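Local coordinates for uncharacterized protein (PDB 1ZSO) that is of unknown function but may bind zinc, as its relatives are thought to, at residues 36-41 / 69-74; 80-85 / 107-112. All coordinates share one frame; numbering follows the deposited sequence.

Overall arrangement
Two ways of joining beta strands operate side by side here, with centres about 9 Å apart and on the same side of the chain's centre. Contact 2 (80-85 / 107-112) is a buried pairing of neighbouring strands of the six-stranded antiparallel sheet, tied by main-chain hydrogen bonds up to R110, after which the chain enters strand 112-117. In contact 1 (36-41 / 69-74), partly buried and farther out, strand 34-40 of a three-stranded sheet packs on outermost strand 69-71 and the loop after it, mostly by stacking D40 on W73. The contacts meet where I71 O lies 2.8 Å from S80 N, a probable hydrogen bond, and W73 of contact 1 bonds the carbonyl of G111 in contact 2.

Contact 1: 36-41 / 69-74; sequences FNIRDS and FMIKWT
D40 lies flat on the indole of W73, and its side chain can be followed across the ring system from base to tip. CB sits over the five-membered ring in a CH-pi contact, 3.6 Å from the W73 ring centroid and 17° off the normal. CG, anti to the backbone N (chi1 -175°), comes 3.5 Å from CG of W73. From there the carboxylate forks: OD1 leans toward CD1 of the indole at 3.6 Å, while OD2 lies over CG at 3.5 Å, close to CB of W73. The two side chains slide past each other in opposite directions, the carboxylate and ring planes only 3° apart. The main chain joins the stack, D40 N standing over the six-membered end, 3.2 Å from CZ2. Both carboxylate oxygens are held from the turn that follows, OD2 by the hydroxyl of S43 and OD1 by the amide of T42, while W73 NE1 bonds to the carbonyl of G111.

I38 supplies the apolar part. Its CD1 reaches W73 CZ2 at 3.6 Å, F69 CE2 at 4.1 Å and, more loosely, CG2 of I71. The indole thus has D40 over one face and the methyl CG2 of I71 near the rim of the other.

The end of strand 34-40 packs here against the loop following strand 69-71, and I38 with F69 and I71 adds strand-to-strand packing. Strand 34-40 runs between strands 46-52 and 112-117, whereas 69-71 borders strand 80-85, and OE1 of Q51 of the second subunit accepts from the amide N of K72.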
ATOM      1  N   PHE B  36       3.275   7.284   8.035  1.00 27.52           N
ATOM      2  CA  PHE B  36       3.574   8.671   7.670  1.00 27.14           C
ATOM      3  C   PHE B  36       2.307   9.344   7.276  1.00 27.10           C
ATOM      4  O   PHE B  36       1.358   8.691   6.804  1.00 23.60           O
ATOM      5  CB  PHE B  36       4.528   8.727   6.477  1.00 28.62           C
ATOM      6  CG  PHE B  36       5.943   8.321   6.807  1.00 27.68           C
ATOM      7  CD1 PHE B  36       6.784   9.199   7.439  1.00 29.71           C
ATOM      8  CD2 PHE B  36       6.417   7.068   6.468  1.00 27.47           C
ATOM      9  CE1 PHE B  36       8.099   8.825   7.766  1.00 32.84           C
ATOM     10  CE2 PHE B  36       7.706   6.687   6.780  1.00 27.97           C
ATOM     11  CZ  PHE B  36       8.554   7.574   7.426  1.00 31.01           C
ATOM     12  N   ASN B  37       2.296  10.654   7.478  1.00 27.78           N
ATOM     13  CA  ASN B  37       1.480  11.495   6.669  1.00 28.73           C
ATOM     14  C   ASN B  37       2.316  12.029   5.501  1.00 29.67           C
ATOM     15  O   ASN B  37       3.426  12.540   5.674  1.00 29.16           O
ATOM     16  CB  ASN B  37       0.941  12.678   7.439  1.00 28.68           C
ATOM     17  CG  ASN B  37       0.006  12.309   8.566  1.00 29.69           C
ATOM     18  OD1 ASN B  37      -0.613  11.247   8.616  1.00 23.50           O
ATOM     19  ND2 ASN B  37      -0.137  13.259   9.479  1.00 30.54           N
ATOM     20  N   ILE B  38       1.748  11.917   4.306  1.00 30.23           N
ATOM     21  CA  ILE B  38       2.398  12.377   3.082  1.00 30.07           C
ATOM     22  C   ILE B  38       1.608  13.428   2.303  1.00 29.97           C
ATOM     23  O   ILE B  38       0.420  13.680   2.554  1.00 27.76           O
ATOM     24  CB  ILE B  38       2.677  11.197   2.159  1.00 29.83           C
ATOM     25  CG1 ILE B  38       1.348  10.600   1.684  1.00 30.16           C
ATOM     26  CG2 ILE B  38       3.582  10.165   2.925  1.00 30.48           C
ATOM     27  CD1 ILE B  38       1.445   9.708   0.434  1.00 32.30           C
ATOM     28  N   ARG B  39       2.308  14.025   1.350  1.00 31.37           N
ATOM     29  CA  ARG B  39       1.732  14.987   0.417  1.00 32.35           C
ATOM     30  C   ARG B  39       2.277  14.759  -0.997  1.00 30.68           C
ATOM     31  O   ARG B  39       3.416  14.305  -1.211  1.00 28.55           O
ATOM     32  CB  ARG B  39       2.045  16.409   0.868  1.00 34.05           C
ATOM     33  CG  ARG B  39       1.234  17.505   0.150  1.00 40.72           C
ATOM     34  CD  ARG B  39       2.005  18.779   0.266  1.00 48.74           C
ATOM     35  NE  ARG B  39       1.547  19.828  -0.632  1.00 52.87           N
ATOM     36  CZ  ARG B  39       0.760  20.831  -0.252  1.00 55.12           C
ATOM     37  NH1 ARG B  39       0.313  20.887   1.006  1.00 52.07           N
ATOM     38  NH2 ARG B  39       0.397  21.766  -1.144  1.00 53.94           N
ATOM     39  N   ASP B  40       1.433  15.060  -1.959  1.00 28.99           N
ATOM     40  CA  ASP B  40       1.832  15.068  -3.347  1.00 29.38           C
ATOM     41  C   ASP B  40       2.862  16.189  -3.552  1.00 29.91           C
ATOM     42  O   ASP B  40       2.652  17.335  -3.153  1.00 30.69           O
ATOM     43  CB  ASP B  40       0.578  15.259  -4.185  1.00 27.88           C
ATOM     44  CG  ASP B  40       0.818  15.174  -5.656  1.00 27.64           C
ATOM     45  OD1 ASP B  40       2.001  15.066  -6.089  1.00 28.31           O
ATOM     46  OD2 ASP B  40      -0.207  15.273  -6.391  1.00 21.97           O
ATOM     47  N   SER B  41       4.007  15.847  -4.122  1.00 30.96           N
ATOM     48  CA  SER B  41       5.059  16.819  -4.348  1.00 31.33           C
ATOM     49  C   SER B  41       4.698  17.769  -5.475  1.00 30.34           C
ATOM     50  O   SER B  41       5.325  18.845  -5.623  1.00 30.51           O
ATOM     51  CB  SER B  41       6.374  16.109  -4.673  1.00 32.41           C
ATOM     52  OG  SER B  41       6.258  15.332  -5.841  1.00 37.67           O
ATOM     53  N   PHE B  69       6.177   1.458  -1.049  1.00 29.73           N
ATOM     54  CA  PHE B  69       4.901   2.169  -1.105  1.00 30.86           C
ATOM     55  C   PHE B  69       4.728   2.915  -2.420  1.00 31.41           C
ATOM     56  O   PHE B  69       5.667   3.538  -2.922  1.00 30.71           O
ATOM     57  CB  PHE B  69       4.756   3.188   0.044  1.00 29.45           C
ATOM     58  CG  PHE B  69       3.411   3.872   0.071  1.00 30.44           C
ATOM     59  CD1 PHE B  69       2.319   3.261   0.662  1.00 30.78           C
ATOM     60  CD2 PHE B  69       3.221   5.102  -0.540  1.00 30.04           C
ATOM     61  CE1 PHE B  69       1.021   3.907   0.671  1.00 29.30           C
ATOM     62  CE2 PHE B  69       1.978   5.718  -0.525  1.00 28.38           C
ATOM     63  CZ  PHE B  69       0.862   5.100   0.083  1.00 23.18           C
HETATM   64  N   MSE B  70       3.498   2.879  -2.927  1.00 32.14           N
HETATM   65  CA  MSE B  70       3.121   3.601  -4.135  1.00 37.09           C
HETATM   66  C   MSE B  70       1.727   4.260  -4.059  1.00 32.14           C
HETATM   67  O   MSE B  70       0.822   3.791  -3.369  1.00 31.00           O
HETATM   68  CB  MSE B  70       3.062   2.658  -5.330  1.00 35.59           C
HETATM   69  CG  MSE B  70       4.354   2.350  -6.017  1.00 43.60           C
HETATM   70 SE   MSE B  70       3.841   1.698  -7.866  1.00 55.05          SE
HETATM   71  CE  MSE B  70       3.418  -0.114  -7.416  1.00 51.17           C
ATOM     72  N   ILE B  71       1.562   5.332  -4.824  1.00 30.36           N
ATOM     73  CA  ILE B  71       0.294   5.992  -4.927  1.00 28.14           C
ATOM     74  C   ILE B  71       0.203   6.643  -6.302  1.00 28.61           C
ATOM     75  O   ILE B  71       1.183   7.159  -6.820  1.00 27.56           O
ATOM     76  CB  ILE B  71       0.074   6.967  -3.732  1.00 27.42           C
ATOM     77  CG1 ILE B  71      -1.326   7.567  -3.743  1.00 25.90           C
ATOM     78  CG2 ILE B  71       1.105   8.105  -3.673  1.00 26.96           C
ATOM     79  CD1 ILE B  71      -1.623   8.268  -2.432  1.00 26.93           C
ATOM     80  N   LYS B  72      -0.973   6.545  -6.905  1.00 28.45           N
ATOM     81  CA  LYS B  72      -1.305   7.254  -8.107  1.00 30.36           C
ATOM     82  C   LYS B  72      -2.243   8.387  -7.646  1.00 30.69           C
ATOM     83  O   LYS B  72      -3.439   8.186  -7.372  1.00 28.79           O
ATOM     84  CB  LYS B  72      -1.961   6.311  -9.112  1.00 31.35           C
ATOM     85  CG  LYS B  72      -2.418   6.936 -10.413  1.00 32.57           C
ATOM     86  CD  LYS B  72      -3.036   5.861 -11.283  1.00 33.11           C
ATOM     87  CE  LYS B  72      -2.997   6.210 -12.770  1.00 32.15           C
ATOM     88  NZ  LYS B  72      -4.050   7.219 -13.120  1.00 35.68           N
ATOM     89  N   TRP B  73      -1.632   9.564  -7.487  1.00 30.48           N
ATOM     90  CA  TRP B  73      -2.268  10.734  -6.887  1.00 28.43           C
ATOM     91  C   TRP B  73      -3.513  11.172  -7.618  1.00 27.78           C
ATOM     92  O   TRP B  73      -4.482  11.588  -6.974  1.00 27.82           O
ATOM     93  CB  TRP B  73      -1.288  11.901  -6.842  1.00 26.81           C
ATOM     94  CG  TRP B  73      -0.283  11.803  -5.762  1.00 24.28           C
ATOM     95  CD1 TRP B  73       1.038  11.605  -5.903  1.00 25.25           C
ATOM     96  CD2 TRP B  73      -0.520  11.941  -4.361  1.00 25.40           C
ATOM     97  NE1 TRP B  73       1.650  11.601  -4.691  1.00 23.64           N
ATOM     98  CE2 TRP B  73       0.711  11.786  -3.720  1.00 21.14           C
ATOM     99  CE3 TRP B  73      -1.675  12.148  -3.581  1.00 24.12           C
ATOM    100  CZ2 TRP B  73       0.846  11.894  -2.355  1.00 23.24           C
ATOM    101  CZ3 TRP B  73      -1.548  12.214  -2.250  1.00 24.21           C
ATOM    102  CH2 TRP B  73      -0.291  12.123  -1.634  1.00 23.80           C
ATOM    103  N   THR B  74      -3.497  11.077  -8.947  1.00 27.61           N
ATOM    104  CA  THR B  74      -4.637  11.508  -9.757  1.00 26.75           C
ATOM    105  C   THR B  74      -4.981  10.514 -10.892  1.00 27.62           C
ATOM    106  O   THR B  74      -4.253   9.552 -11.161  1.00 24.52           O
ATOM    107  CB  THR B  74      -4.416  12.964 -10.365  1.00 27.61           C
ATOM    108  OG1 THR B  74      -3.547  12.940 -11.509  1.00 27.48           O
ATOM    109  CG2 THR B  74      -3.823  13.912  -9.348  1.00 27.01           C
TER

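Contact 2: 80-85 / 107-112; sequences STINFV and FECRGI
F84 turns its ring edge toward the face of F107 in an offset edge-to-face pair, planes at 77° and centroids 6.0 Å apart. F107 also meets W34 and F36 edge-to-face. I82 crosses F107 obliquely on the same side of the sheet; its CG2, anti to the backbone N, lies 3.9 Å from F107 CD2. Its other branch, CG1, meets CD1 of I112, and C109 SG lies on the same face, near I82 CG2.

Between the faces runs regular antiparallel pairing. T81 with R110 and N83 with E108 are hydrogen-bonded pairs, each joined by two main-chain bonds; I82–C109 and F84–F107 are non-hydrogen-bonded pairs.

The opposite face is polar. One water bridges T81 OG1 to E108 O. A second accepts from N83 ND2 and donates to E108 OE1; ND2 also bonds to the carbonyl of T66. R110 NH1 forms a long salt bridge with OE1 of E108 at 3.6 Å. A further water links S80 OG to G111 O.

Past R110 the chain passes through G111 into strand 112-117, whose I112 packs on S80. Within the six-stranded sheet, 80-85 is flanked by 69-71 and 102-110 by 9-21, while I50 and F52 of strand 46-52 pack against the apolar face.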
ATOM      1  N   SER B  80       3.717   7.438  -7.897  1.00 28.10           N
ATOM      2  CA  SER B  80       4.619   8.052  -6.943  1.00 27.12           C
ATOM      3  C   SER B  80       4.987   7.000  -5.908  1.00 27.52           C
ATOM      4  O   SER B  80       4.177   6.164  -5.576  1.00 28.53           O
ATOM      5  CB  SER B  80       3.956   9.262  -6.329  1.00 27.91           C
ATOM      6  OG  SER B  80       3.594  10.195  -7.335  1.00 27.00           O
ATOM      7  N   THR B  81       6.233   7.013  -5.456  1.00 27.67           N
ATOM      8  CA  THR B  81       6.806   5.889  -4.730  1.00 28.00           C
ATOM      9  C   THR B  81       7.645   6.321  -3.503  1.00 28.65           C
ATOM     10  O   THR B  81       8.204   7.419  -3.463  1.00 27.42           O
ATOM     11  CB  THR B  81       7.746   5.090  -5.646  1.00 27.85           C
ATOM     12  OG1 THR B  81       8.819   5.941  -6.071  1.00 25.64           O
ATOM     13  CG2 THR B  81       7.018   4.593  -6.862  1.00 29.65           C
ATOM     14  N   ILE B  82       7.684   5.433  -2.515  1.00 29.08           N
ATOM     15  CA  ILE B  82       8.678   5.472  -1.428  1.00 30.09           C
ATOM     16  C   ILE B  82       9.431   4.149  -1.365  1.00 28.44           C
ATOM     17  O   ILE B  82       8.849   3.081  -1.443  1.00 28.37           O
ATOM     18  CB  ILE B  82       8.040   5.624  -0.050  1.00 29.56           C
ATOM     19  CG1 ILE B  82       7.095   6.808  -0.017  1.00 27.12           C
ATOM     20  CG2 ILE B  82       9.153   5.786   0.984  1.00 31.15           C
ATOM     21  CD1 ILE B  82       6.187   6.811   1.178  1.00 31.90           C
ATOM     22  N   ASN B  83      10.726   4.233  -1.234  1.00 29.92           N
ATOM     23  CA  ASN B  83      11.580   3.071  -0.948  1.00 30.45           C
ATOM     24  C   ASN B  83      12.444   3.394   0.267  1.00 30.13           C
ATOM     25  O   ASN B  83      13.116   4.435   0.272  1.00 28.67           O
ATOM     26  CB  ASN B  83      12.525   2.767  -2.104  1.00 30.49           C
ATOM     27  CG  ASN B  83      12.019   1.678  -3.023  1.00 34.30           C
ATOM     28  OD1 ASN B  83      11.637   0.589  -2.590  1.00 40.32           O
ATOM     29  ND2 ASN B  83      12.077   1.949  -4.314  1.00 35.43           N
ATOM     30  N   PHE B  84      12.403   2.509   1.268  1.00 29.13           N
ATOM     31  CA  PHE B  84      13.396   2.448   2.328  1.00 29.00           C
ATOM     32  C   PHE B  84      14.753   2.154   1.718  1.00 30.24           C
ATOM     33  O   PHE B  84      14.880   1.302   0.827  1.00 30.46           O
ATOM     34  CB  PHE B  84      13.031   1.320   3.333  1.00 29.69           C
ATOM     35  CG  PHE B  84      14.077   1.087   4.413  1.00 29.34           C
ATOM     36  CD1 PHE B  84      14.018   1.760   5.593  1.00 29.50           C
ATOM     37  CD2 PHE B  84      15.091   0.168   4.233  1.00 29.71           C
ATOM     38  CE1 PHE B  84      14.955   1.556   6.557  1.00 34.01           C
ATOM     39  CE2 PHE B  84      16.031  -0.035   5.171  1.00 29.25           C
ATOM     40  CZ  PHE B  84      15.982   0.650   6.347  1.00 31.32           C
ATOM     41  N   VAL B  85      15.769   2.865   2.200  1.00 31.37           N
ATOM     42  CA  VAL B  85      17.096   2.737   1.697  1.00 32.64           C
ATOM     43  C   VAL B  85      17.908   1.985   2.729  1.00 34.50           C
ATOM     44  O   VAL B  85      18.043   2.437   3.867  1.00 34.41           O
ATOM     45  CB  VAL B  85      17.752   4.119   1.446  1.00 32.21           C
ATOM     46  CG1 VAL B  85      19.207   3.933   1.011  1.00 33.91           C
ATOM     47  CG2 VAL B  85      17.012   4.910   0.402  1.00 30.30           C
ATOM     48  N   PHE B 107      14.821   7.351   3.181  1.00 27.94           N
ATOM     49  CA  PHE B 107      13.882   6.937   2.127  1.00 28.11           C
ATOM     50  C   PHE B 107      14.063   7.725   0.836  1.00 29.56           C
ATOM     51  O   PHE B 107      14.188   8.947   0.863  1.00 30.29           O
ATOM     52  CB  PHE B 107      12.449   7.125   2.583  1.00 27.74           C
ATOM     53  CG  PHE B 107      12.150   6.497   3.914  1.00 29.59           C
ATOM     54  CD1 PHE B 107      12.457   7.161   5.093  1.00 25.16           C
ATOM     55  CD2 PHE B 107      11.566   5.250   3.993  1.00 28.92           C
ATOM     56  CE1 PHE B 107      12.223   6.582   6.301  1.00 24.58           C
ATOM     57  CE2 PHE B 107      11.338   4.669   5.222  1.00 27.57           C
ATOM     58  CZ  PHE B 107      11.650   5.341   6.365  1.00 26.35           C
ATOM     59  N   GLU B 108      14.056   7.020  -0.300  1.00 30.44           N
ATOM     60  CA  GLU B 108      13.875   7.654  -1.603  1.00 30.45           C
ATOM     61  C   GLU B 108      12.413   7.820  -1.889  1.00 28.91           C
ATOM     62  O   GLU B 108      11.662   6.858  -1.958  1.00 28.43           O
ATOM     63  CB  GLU B 108      14.446   6.821  -2.746  1.00 30.23           C
ATOM     64  CG  GLU B 108      15.938   6.841  -2.824  1.00 33.44           C
ATOM     65  CD  GLU B 108      16.466   5.934  -3.936  1.00 34.04           C
ATOM     66  OE1 GLU B 108      15.662   5.539  -4.829  1.00 36.50           O
ATOM     67  OE2 GLU B 108      17.685   5.628  -3.904  1.00 39.47           O
ATOM     68  N   CYS B 109      12.050   9.057  -2.144  1.00 28.56           N
ATOM     69  CA  CYS B 109      10.712   9.434  -2.459  1.00 28.45           C
ATOM     70  C   CYS B 109      10.654  10.073  -3.835  1.00 26.59           C
ATOM     71  O   CYS B 109      11.376  10.993  -4.098  1.00 25.62           O
ATOM     72  CB  CYS B 109      10.266  10.421  -1.399  1.00 29.39           C
ATOM     73  SG  CYS B 109      10.472   9.776   0.262  1.00 34.02           S
ATOM     74  N   ARG B 110       9.790   9.564  -4.708  1.00 26.04           N
ATOM     75  CA  ARG B 110       9.589  10.126  -6.037  1.00 25.85           C
ATOM     76  C   ARG B 110       8.106  10.495  -6.195  1.00 24.80           C
ATOM     77  O   ARG B 110       7.243   9.633  -6.284  1.00 25.39           O
ATOM     78  CB  ARG B 110       9.949   9.115  -7.102  1.00 25.96           C
ATOM     79  CG  ARG B 110      11.457   9.000  -7.461  1.00 29.79           C
ATOM     80  CD  ARG B 110      11.640   8.235  -8.822  1.00 29.12           C
ATOM     81  NE  ARG B 110      13.053   8.094  -9.258  1.00 33.64           N
ATOM     82  CZ  ARG B 110      13.965   7.319  -8.651  1.00 32.98           C
ATOM     83  NH1 ARG B 110      13.655   6.598  -7.573  1.00 29.68           N
ATOM     84  NH2 ARG B 110      15.203   7.266  -9.119  1.00 32.79           N
ATOM     85  N   GLY B 111       7.817  11.777  -6.202  1.00 24.01           N
ATOM     86  CA  GLY B 111       6.464  12.250  -6.311  1.00 25.86           C
ATOM     87  C   GLY B 111       5.755  12.366  -4.975  1.00 26.32           C
ATOM     88  O   GLY B 111       4.550  12.658  -4.911  1.00 27.90           O
ATOM     89  N   ILE B 112       6.495  12.202  -3.905  1.00 26.28           N
ATOM     90  CA  ILE B 112       5.884  12.152  -2.571  1.00 28.61           C
ATOM     91  C   ILE B 112       6.801  12.904  -1.592  1.00 28.17           C
ATOM     92  O   ILE B 112       8.013  12.745  -1.672  1.00 27.90           O
ATOM     93  CB  ILE B 112       5.737  10.710  -2.062  1.00 27.58           C
ATOM     94  CG1 ILE B 112       4.573   9.998  -2.721  1.00 30.11           C
ATOM     95  CG2 ILE B 112       5.519  10.671  -0.542  1.00 28.32           C
ATOM     96  CD1 ILE B 112       4.659   8.498  -2.554  1.00 29.09           C
TER
HETATM   97  O   HOH W   1       3.569  13.349  -7.638  1.00 38.38           O
HETATM   98  O   HOH W   2      11.055   6.021  -4.552  1.00 35.61           O
HETATM   99  O   HOH W   3      13.026   4.400  -5.399  1.00 37.24           O